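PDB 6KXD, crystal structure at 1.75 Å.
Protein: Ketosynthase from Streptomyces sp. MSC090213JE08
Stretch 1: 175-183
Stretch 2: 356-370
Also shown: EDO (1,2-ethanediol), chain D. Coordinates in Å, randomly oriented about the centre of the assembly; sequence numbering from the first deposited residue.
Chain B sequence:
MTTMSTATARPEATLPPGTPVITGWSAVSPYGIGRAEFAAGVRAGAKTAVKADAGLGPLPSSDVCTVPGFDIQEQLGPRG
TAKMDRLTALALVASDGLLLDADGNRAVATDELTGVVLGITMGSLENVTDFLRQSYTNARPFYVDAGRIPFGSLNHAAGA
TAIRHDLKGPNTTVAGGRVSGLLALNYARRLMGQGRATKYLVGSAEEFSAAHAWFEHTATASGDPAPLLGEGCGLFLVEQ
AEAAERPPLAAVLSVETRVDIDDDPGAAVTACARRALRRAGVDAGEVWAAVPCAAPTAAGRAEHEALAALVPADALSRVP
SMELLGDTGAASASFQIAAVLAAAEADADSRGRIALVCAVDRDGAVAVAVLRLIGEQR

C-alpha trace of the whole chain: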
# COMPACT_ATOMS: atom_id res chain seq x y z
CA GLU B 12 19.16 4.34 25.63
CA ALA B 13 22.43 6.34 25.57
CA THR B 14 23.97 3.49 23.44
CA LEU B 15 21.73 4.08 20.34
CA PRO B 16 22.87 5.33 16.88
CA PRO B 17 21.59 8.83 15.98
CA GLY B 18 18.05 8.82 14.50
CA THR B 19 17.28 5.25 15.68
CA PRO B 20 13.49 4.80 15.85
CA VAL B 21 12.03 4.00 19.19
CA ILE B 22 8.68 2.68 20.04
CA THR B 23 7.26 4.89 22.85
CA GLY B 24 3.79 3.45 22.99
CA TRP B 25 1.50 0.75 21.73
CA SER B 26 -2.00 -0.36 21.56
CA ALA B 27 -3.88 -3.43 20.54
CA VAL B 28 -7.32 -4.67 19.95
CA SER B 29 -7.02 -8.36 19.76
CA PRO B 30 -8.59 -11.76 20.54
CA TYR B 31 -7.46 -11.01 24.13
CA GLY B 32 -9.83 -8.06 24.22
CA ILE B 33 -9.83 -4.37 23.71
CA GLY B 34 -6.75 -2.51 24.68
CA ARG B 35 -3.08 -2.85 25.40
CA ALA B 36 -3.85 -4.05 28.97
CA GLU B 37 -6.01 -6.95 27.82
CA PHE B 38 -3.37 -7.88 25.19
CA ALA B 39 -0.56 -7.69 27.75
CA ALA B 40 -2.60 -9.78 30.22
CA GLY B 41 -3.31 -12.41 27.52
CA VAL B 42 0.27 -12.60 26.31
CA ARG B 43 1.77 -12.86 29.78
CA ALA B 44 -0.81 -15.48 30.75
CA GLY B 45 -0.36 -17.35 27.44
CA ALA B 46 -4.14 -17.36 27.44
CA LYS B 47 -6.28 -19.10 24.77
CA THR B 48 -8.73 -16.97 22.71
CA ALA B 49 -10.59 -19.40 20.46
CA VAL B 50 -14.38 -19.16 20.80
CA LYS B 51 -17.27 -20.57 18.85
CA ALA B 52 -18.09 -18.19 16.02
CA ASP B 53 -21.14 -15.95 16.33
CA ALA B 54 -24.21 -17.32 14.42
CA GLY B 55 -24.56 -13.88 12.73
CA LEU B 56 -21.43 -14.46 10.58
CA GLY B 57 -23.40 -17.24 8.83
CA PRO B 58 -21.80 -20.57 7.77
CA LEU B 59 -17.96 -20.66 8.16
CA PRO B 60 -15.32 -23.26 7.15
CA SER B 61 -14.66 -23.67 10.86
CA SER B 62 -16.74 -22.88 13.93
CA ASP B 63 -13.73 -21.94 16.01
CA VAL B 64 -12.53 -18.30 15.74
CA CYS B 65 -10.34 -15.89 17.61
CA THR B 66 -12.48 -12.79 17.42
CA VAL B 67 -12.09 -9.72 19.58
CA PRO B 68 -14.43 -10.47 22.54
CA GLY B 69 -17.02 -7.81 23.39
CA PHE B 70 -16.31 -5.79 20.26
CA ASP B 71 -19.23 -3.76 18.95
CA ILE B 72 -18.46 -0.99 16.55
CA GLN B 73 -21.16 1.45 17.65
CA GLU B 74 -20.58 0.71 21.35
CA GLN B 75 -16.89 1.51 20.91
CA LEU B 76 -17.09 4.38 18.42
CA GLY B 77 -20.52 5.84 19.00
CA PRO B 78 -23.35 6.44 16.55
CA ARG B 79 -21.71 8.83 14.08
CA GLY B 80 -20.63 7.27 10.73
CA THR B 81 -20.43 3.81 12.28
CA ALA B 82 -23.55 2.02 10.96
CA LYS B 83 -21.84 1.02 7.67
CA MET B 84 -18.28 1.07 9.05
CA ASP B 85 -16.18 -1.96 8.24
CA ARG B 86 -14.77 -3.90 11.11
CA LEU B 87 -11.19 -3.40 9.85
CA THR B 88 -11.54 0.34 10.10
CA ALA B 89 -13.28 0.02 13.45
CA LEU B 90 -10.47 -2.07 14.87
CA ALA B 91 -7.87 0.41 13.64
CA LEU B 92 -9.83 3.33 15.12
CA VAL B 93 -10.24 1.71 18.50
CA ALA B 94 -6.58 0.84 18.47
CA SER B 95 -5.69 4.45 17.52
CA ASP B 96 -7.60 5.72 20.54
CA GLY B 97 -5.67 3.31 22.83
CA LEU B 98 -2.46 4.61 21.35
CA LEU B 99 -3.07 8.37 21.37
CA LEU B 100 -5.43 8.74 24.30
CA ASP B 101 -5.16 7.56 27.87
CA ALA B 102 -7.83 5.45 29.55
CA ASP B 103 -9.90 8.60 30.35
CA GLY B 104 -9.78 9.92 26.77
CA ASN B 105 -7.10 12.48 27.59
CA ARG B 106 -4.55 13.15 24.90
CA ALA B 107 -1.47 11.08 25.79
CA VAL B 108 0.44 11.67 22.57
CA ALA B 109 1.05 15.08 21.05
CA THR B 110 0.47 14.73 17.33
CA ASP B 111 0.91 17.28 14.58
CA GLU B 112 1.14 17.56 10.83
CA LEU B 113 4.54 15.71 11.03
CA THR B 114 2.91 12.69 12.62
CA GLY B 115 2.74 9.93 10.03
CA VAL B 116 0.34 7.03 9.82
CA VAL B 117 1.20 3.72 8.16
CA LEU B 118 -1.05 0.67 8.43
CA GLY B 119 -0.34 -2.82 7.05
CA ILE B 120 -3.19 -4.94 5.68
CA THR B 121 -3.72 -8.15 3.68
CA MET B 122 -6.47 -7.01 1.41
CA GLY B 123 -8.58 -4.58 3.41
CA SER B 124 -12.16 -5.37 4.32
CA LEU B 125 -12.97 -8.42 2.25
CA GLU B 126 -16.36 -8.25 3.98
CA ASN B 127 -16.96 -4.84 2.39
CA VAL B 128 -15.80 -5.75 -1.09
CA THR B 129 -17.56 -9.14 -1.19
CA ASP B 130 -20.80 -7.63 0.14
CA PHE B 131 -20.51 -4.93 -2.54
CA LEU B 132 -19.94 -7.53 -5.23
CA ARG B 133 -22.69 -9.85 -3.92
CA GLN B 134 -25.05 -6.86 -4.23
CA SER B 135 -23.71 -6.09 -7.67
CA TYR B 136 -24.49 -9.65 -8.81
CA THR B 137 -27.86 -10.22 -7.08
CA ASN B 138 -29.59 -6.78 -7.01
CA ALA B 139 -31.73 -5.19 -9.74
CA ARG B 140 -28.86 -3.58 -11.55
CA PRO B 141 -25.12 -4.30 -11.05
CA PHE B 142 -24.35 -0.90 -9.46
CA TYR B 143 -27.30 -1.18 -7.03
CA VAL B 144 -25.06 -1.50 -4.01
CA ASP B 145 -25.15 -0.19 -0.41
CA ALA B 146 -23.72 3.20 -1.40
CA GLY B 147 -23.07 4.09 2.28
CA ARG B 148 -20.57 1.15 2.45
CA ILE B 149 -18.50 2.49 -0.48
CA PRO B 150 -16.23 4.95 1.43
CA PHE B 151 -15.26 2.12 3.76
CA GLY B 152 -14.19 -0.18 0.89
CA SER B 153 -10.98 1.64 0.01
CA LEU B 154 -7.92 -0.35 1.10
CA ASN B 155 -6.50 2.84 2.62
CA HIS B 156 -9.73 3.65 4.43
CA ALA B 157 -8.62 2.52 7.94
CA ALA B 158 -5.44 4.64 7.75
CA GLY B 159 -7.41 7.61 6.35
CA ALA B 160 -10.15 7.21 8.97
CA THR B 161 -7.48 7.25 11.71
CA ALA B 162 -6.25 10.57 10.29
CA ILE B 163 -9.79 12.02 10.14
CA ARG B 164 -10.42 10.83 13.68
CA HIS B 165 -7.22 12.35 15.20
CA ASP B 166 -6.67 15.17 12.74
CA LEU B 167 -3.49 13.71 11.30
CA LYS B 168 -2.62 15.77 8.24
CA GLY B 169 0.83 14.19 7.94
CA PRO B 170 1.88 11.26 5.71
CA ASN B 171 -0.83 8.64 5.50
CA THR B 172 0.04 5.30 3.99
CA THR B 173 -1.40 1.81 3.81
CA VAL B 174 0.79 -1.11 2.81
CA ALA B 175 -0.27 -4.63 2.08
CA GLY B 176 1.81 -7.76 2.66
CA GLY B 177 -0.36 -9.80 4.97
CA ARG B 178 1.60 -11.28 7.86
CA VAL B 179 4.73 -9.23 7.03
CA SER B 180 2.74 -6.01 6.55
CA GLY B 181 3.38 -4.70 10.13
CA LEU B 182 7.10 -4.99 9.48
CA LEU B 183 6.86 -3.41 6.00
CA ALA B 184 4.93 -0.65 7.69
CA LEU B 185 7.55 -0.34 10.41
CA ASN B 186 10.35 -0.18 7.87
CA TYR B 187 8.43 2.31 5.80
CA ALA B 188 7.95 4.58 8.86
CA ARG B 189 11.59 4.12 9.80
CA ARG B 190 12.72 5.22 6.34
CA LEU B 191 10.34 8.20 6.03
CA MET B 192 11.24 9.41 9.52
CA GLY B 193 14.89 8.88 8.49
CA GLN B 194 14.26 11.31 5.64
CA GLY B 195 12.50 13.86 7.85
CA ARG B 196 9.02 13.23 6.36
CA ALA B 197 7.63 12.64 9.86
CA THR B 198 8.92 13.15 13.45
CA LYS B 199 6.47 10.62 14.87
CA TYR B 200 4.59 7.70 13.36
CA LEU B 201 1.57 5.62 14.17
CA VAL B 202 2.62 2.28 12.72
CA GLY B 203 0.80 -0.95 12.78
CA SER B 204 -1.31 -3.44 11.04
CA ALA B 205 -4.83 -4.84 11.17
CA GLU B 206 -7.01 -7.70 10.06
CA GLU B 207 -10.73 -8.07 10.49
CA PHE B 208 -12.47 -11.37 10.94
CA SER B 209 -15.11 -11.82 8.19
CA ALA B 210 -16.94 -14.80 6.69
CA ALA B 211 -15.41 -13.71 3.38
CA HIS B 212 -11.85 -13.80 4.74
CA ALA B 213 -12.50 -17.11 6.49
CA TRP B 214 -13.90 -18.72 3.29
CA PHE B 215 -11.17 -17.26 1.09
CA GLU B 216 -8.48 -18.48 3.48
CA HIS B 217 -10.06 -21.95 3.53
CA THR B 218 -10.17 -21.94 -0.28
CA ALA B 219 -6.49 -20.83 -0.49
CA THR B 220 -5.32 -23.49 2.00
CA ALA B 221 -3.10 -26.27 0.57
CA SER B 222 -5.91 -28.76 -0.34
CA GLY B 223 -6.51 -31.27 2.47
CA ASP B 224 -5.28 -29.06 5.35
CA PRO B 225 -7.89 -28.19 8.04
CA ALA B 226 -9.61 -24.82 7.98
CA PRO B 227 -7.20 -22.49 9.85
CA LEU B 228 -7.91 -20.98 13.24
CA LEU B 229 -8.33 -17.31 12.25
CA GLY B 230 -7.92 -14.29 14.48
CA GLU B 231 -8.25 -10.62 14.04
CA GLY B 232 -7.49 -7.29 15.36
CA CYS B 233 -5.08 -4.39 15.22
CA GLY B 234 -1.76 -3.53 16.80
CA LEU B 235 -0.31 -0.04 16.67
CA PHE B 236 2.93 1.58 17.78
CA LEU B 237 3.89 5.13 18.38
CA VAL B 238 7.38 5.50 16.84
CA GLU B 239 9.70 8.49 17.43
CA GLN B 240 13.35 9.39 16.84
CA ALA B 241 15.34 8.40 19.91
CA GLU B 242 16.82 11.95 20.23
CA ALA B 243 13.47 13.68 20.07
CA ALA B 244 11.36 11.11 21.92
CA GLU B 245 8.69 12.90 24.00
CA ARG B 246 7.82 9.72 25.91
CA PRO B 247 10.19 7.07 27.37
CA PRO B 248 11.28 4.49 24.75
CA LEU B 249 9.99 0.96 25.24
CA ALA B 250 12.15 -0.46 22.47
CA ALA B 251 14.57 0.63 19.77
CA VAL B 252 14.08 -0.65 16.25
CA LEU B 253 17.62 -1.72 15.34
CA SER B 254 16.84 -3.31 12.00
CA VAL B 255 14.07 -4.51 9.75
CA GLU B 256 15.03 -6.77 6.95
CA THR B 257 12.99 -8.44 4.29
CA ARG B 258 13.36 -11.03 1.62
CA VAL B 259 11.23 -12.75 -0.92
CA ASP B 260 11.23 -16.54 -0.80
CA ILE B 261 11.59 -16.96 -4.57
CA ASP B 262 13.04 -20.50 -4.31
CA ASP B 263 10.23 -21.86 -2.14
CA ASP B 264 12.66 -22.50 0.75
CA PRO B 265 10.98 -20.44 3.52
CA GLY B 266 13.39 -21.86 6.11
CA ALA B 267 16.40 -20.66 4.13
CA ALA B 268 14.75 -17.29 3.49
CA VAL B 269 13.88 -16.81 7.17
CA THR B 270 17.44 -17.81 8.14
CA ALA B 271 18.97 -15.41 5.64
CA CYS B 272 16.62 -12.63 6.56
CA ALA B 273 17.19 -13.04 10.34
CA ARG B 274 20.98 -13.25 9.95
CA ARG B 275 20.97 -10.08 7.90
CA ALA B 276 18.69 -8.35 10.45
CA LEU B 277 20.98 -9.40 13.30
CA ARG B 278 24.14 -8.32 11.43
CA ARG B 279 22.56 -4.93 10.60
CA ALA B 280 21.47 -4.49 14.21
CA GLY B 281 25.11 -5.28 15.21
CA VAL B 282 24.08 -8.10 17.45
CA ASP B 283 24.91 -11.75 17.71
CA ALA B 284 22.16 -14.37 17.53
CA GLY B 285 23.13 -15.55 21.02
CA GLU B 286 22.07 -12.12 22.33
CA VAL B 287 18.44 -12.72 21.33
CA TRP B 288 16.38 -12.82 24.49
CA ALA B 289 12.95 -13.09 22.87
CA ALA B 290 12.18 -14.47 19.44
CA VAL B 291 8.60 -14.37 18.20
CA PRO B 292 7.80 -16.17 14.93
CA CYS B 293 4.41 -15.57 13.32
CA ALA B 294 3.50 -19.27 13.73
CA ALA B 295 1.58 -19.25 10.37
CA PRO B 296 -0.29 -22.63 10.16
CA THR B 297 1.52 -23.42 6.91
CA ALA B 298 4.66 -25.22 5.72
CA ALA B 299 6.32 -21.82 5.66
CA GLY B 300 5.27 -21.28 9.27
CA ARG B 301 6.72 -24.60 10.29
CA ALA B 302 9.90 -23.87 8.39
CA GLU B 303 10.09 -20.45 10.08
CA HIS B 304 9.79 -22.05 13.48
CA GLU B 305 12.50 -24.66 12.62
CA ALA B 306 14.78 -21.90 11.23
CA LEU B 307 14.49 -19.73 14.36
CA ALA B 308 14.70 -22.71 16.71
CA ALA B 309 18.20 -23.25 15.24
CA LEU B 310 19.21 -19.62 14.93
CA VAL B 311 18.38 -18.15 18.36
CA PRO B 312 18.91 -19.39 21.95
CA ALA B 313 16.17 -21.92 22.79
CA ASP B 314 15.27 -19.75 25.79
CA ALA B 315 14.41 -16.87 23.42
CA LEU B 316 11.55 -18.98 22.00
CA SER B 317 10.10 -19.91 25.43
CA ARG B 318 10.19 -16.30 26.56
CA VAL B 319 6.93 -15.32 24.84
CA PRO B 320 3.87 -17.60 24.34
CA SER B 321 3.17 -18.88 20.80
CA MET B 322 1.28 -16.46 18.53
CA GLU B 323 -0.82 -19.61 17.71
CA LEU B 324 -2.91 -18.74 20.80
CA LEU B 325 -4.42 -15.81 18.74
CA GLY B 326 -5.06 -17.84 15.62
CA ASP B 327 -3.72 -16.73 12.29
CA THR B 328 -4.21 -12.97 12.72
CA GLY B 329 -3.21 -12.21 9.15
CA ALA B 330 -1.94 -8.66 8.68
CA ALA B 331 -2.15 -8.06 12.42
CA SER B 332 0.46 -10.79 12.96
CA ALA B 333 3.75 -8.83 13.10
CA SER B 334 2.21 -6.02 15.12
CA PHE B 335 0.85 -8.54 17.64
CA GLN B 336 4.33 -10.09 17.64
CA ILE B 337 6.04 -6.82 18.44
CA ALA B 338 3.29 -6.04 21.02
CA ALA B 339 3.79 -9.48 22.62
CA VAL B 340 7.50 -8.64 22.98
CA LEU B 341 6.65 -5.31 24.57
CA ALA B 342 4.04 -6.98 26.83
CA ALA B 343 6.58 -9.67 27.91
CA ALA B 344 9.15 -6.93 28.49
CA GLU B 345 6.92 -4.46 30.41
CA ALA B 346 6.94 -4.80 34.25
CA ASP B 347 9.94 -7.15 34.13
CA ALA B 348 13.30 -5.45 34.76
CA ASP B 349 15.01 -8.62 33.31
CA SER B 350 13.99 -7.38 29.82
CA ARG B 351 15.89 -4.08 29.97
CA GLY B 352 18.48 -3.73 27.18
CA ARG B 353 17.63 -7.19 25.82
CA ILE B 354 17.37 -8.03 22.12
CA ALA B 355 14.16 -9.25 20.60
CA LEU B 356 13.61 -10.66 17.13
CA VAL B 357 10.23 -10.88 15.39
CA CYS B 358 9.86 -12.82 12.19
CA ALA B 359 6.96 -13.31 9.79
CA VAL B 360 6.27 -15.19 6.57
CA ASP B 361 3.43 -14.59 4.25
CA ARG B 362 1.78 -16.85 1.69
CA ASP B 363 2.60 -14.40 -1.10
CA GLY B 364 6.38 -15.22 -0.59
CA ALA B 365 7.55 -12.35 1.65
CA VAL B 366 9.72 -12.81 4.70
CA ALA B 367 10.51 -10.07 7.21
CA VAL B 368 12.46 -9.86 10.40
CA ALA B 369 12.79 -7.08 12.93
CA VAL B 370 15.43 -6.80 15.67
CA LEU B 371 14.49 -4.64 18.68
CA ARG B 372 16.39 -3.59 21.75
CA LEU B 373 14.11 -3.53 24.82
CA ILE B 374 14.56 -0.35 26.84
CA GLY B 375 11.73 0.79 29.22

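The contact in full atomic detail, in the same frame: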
# COMPACT_ATOMS: atom_id res chain seq x y z
N ALA B 175 0.28 -3.32 1.99
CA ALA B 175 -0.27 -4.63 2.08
C ALA B 175 0.86 -5.56 2.52
O ALA B 175 1.83 -5.11 3.04
CB ALA B 175 -0.86 -5.04 0.75
N GLY B 176 0.73 -6.87 2.29
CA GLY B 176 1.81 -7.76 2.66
C GLY B 176 1.36 -8.84 3.61
O GLY B 176 2.14 -9.73 3.96
N GLY B 177 0.12 -8.77 4.11
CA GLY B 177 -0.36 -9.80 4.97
C GLY B 177 0.46 -9.91 6.25
O GLY B 177 0.68 -8.93 6.97
N ARG B 178 0.93 -11.12 6.59
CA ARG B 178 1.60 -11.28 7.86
C ARG B 178 2.86 -10.41 8.02
O ARG B 178 3.24 -10.12 9.15
CB ARG B 178 2.01 -12.72 8.07
CG ARG B 178 0.84 -13.67 8.02
CD ARG B 178 1.13 -14.86 8.92
NE ARG B 178 0.14 -15.86 8.62
CZ ARG B 178 0.19 -16.66 7.54
NH1 ARG B 178 1.27 -16.68 6.76
NH2 ARG B 178 -0.83 -17.45 7.27
N VAL B 179 3.50 -10.01 6.92
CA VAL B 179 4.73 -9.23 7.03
C VAL B 179 4.38 -7.74 7.05
O VAL B 179 5.30 -6.93 7.18
CB VAL B 179 5.74 -9.51 5.94
CG1 VAL B 179 6.17 -10.96 6.01
CG2 VAL B 179 5.23 -9.11 4.56
N SER B 180 3.10 -7.40 6.86
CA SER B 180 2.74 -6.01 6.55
C SER B 180 3.11 -5.08 7.72
O SER B 180 3.41 -3.90 7.49
CB SER B 180 1.26 -5.84 6.18
OG SER B 180 0.48 -6.14 7.33
N GLY B 181 2.98 -5.54 8.95
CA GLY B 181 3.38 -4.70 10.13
C GLY B 181 4.85 -4.34 10.09
O GLY B 181 5.24 -3.24 10.45
N LEU B 182 5.69 -5.26 9.60
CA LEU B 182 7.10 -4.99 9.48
C LEU B 182 7.42 -4.11 8.27
O LEU B 182 8.30 -3.31 8.36
CB LEU B 182 7.89 -6.30 9.46
CG LEU B 182 7.69 -7.15 10.71
CD1 LEU B 182 8.53 -8.44 10.69
CD2 LEU B 182 8.06 -6.35 11.94
N LEU B 183 6.73 -4.29 7.14
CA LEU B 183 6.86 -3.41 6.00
C LEU B 183 6.46 -2.01 6.44
O LEU B 183 7.10 -1.05 6.08
CB LEU B 183 5.95 -3.91 4.89
CG LEU B 183 6.31 -5.27 4.30
CD1 LEU B 183 5.32 -5.60 3.22
CD2 LEU B 183 7.72 -5.28 3.72
N LEU B 356 13.70 -10.40 18.56
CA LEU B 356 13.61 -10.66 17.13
C LEU B 356 12.17 -11.09 16.85
O LEU B 356 11.65 -12.00 17.53
CB LEU B 356 14.56 -11.79 16.75
CG LEU B 356 14.72 -12.07 15.26
CD1 LEU B 356 16.10 -12.61 14.97
CD2 LEU B 356 13.70 -13.10 14.81
N VAL B 357 11.56 -10.47 15.84
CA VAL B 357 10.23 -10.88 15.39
C VAL B 357 10.35 -11.24 13.91
O VAL B 357 11.08 -10.64 13.20
CB VAL B 357 9.15 -9.81 15.64
CG1 VAL B 357 9.11 -9.42 17.09
CG2 VAL B 357 9.32 -8.59 14.77
N CYS B 358 9.70 -12.32 13.50
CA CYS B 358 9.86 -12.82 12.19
C CYS B 358 8.45 -13.14 11.68
O CYS B 358 7.61 -13.65 12.44
CB CYS B 358 10.71 -14.10 12.22
SG CYS B 358 10.88 -14.75 10.55
N ALA B 359 8.21 -12.88 10.40
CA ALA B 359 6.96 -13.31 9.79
C ALA B 359 7.21 -13.76 8.36
O ALA B 359 8.15 -13.31 7.73
CB ALA B 359 5.93 -12.23 9.81
N VAL B 360 6.33 -14.66 7.93
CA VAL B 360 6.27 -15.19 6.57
C VAL B 360 4.83 -15.10 6.09
O VAL B 360 3.91 -15.25 6.82
CB VAL B 360 6.78 -16.64 6.50
CG1 VAL B 360 8.21 -16.66 6.96
CG2 VAL B 360 5.94 -17.61 7.33
N ASP B 361 4.69 -14.80 4.81
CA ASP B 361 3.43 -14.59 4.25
C ASP B 361 3.29 -15.54 3.07
O ASP B 361 4.28 -15.93 2.42
CB ASP B 361 3.29 -13.12 3.89
CG ASP B 361 1.90 -12.80 3.38
OD1 ASP B 361 0.97 -12.87 4.20
OD2 ASP B 361 1.77 -12.52 2.16
N ARG B 362 2.04 -15.94 2.79
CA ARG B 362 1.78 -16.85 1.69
C ARG B 362 2.36 -16.30 0.40
O ARG B 362 2.91 -17.02 -0.37
CB ARG B 362 0.29 -17.10 1.49
CG ARG B 362 -0.02 -17.76 0.15
CD ARG B 362 -1.16 -18.75 0.17
NE ARG B 362 -2.09 -18.51 1.26
CZ ARG B 362 -2.96 -17.52 1.29
NH1 ARG B 362 -2.88 -16.52 0.42
NH2 ARG B 362 -3.92 -17.54 2.20
N ASP B 363 2.27 -14.99 0.19
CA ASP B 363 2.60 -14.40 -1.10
C ASP B 363 4.13 -14.33 -1.29
O ASP B 363 4.55 -13.76 -2.27
CB ASP B 363 1.86 -13.08 -1.26
CG ASP B 363 0.33 -13.24 -1.24
OD1 ASP B 363 -0.17 -14.33 -1.60
OD2 ASP B 363 -0.36 -12.28 -0.86
N GLY B 364 4.93 -14.94 -0.38
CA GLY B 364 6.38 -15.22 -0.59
C GLY B 364 7.32 -14.35 0.27
O GLY B 364 8.53 -14.63 0.41
N ALA B 365 6.77 -13.31 0.89
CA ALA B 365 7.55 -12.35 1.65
C ALA B 365 8.00 -12.93 2.99
O ALA B 365 7.28 -13.69 3.63
CB ALA B 365 6.76 -11.09 1.85
N VAL B 366 9.21 -12.56 3.40
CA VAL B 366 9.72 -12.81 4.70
C VAL B 366 10.23 -11.49 5.28
O VAL B 366 10.76 -10.63 4.58
CB VAL B 366 10.83 -13.88 4.62
CG1 VAL B 366 11.49 -14.07 5.97
CG2 VAL B 366 10.27 -15.20 4.08
N ALA B 367 9.97 -11.27 6.56
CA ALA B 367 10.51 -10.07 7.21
C ALA B 367 10.90 -10.41 8.66
O ALA B 367 10.28 -11.24 9.36
CB ALA B 367 9.51 -8.96 7.13
N VAL B 368 11.95 -9.70 9.11
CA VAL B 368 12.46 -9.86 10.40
C VAL B 368 12.75 -8.48 10.97
O VAL B 368 13.28 -7.66 10.25
CB VAL B 368 13.73 -10.73 10.40
CG1 VAL B 368 14.37 -10.74 11.78
CG2 VAL B 368 13.44 -12.14 9.93
N ALA B 369 12.38 -8.27 12.23
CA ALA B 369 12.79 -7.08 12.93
C ALA B 369 13.58 -7.46 14.18
O ALA B 369 13.18 -8.36 14.94
CB ALA B 369 11.63 -6.18 13.29
N VAL B 370 14.62 -6.67 14.44
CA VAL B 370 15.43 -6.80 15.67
C VAL B 370 15.23 -5.55 16.52
O VAL B 370 15.35 -4.42 16.02
CB VAL B 370 16.90 -7.03 15.31
CG1 VAL B 370 17.79 -7.12 16.55
CG2 VAL B 370 17.06 -8.28 14.48
C1 EDO D . 2.88 -19.70 3.51
O1 EDO D . 2.30 -19.10 4.69
C2 EDO D . 2.11 -20.83 2.81
O2 EDO D . 3.11 -21.82 2.58

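The loop, short 3-10 segment and first helical residues of 175-183 lie against one face of a β-hairpin, strands 356-360 and 365-370, joined by a type I turn from D361 to G364. Backbone hydrogen bonds pair the strands, including A359 N to A367 O (2.8 Å) and A367 N to A359 O (3.0 Å). Alternation along the strands directs V357, A359, A365, A367 and A369 toward stretch 1, while C358, V360, V366 and V368 point away.

The apolar packing rests on four alanines, whose small side chains leave a shallow surface that admits V179 and L182. V179 CG2 meets A365 CB at 3.7 Å, and V179 CB lies 4.0 Å from A367 CB. L182, with chi1 m and chi2 t, spans both strands: its CD2 is 3.8 Å from both V357 CG2 and A369 CB, its CD1 3.7 Å from A367 CB.

Polar contacts gather at the turn end. D361 OD1 accepts a hydrogen bond from R178 N (3.0 Å), while D361 OD2 accepts one from D363 N (3.2 Å), so one carboxylate ties stretch 1 to the turn. A CB on G177 would clash with D361 OD1. The R178 guanidinium donates through NH1 to V360 O (3.0 Å), which lies near its plane; NH1 also bonds weakly to O1 of the 1,2-ethanediol (3.3 Å).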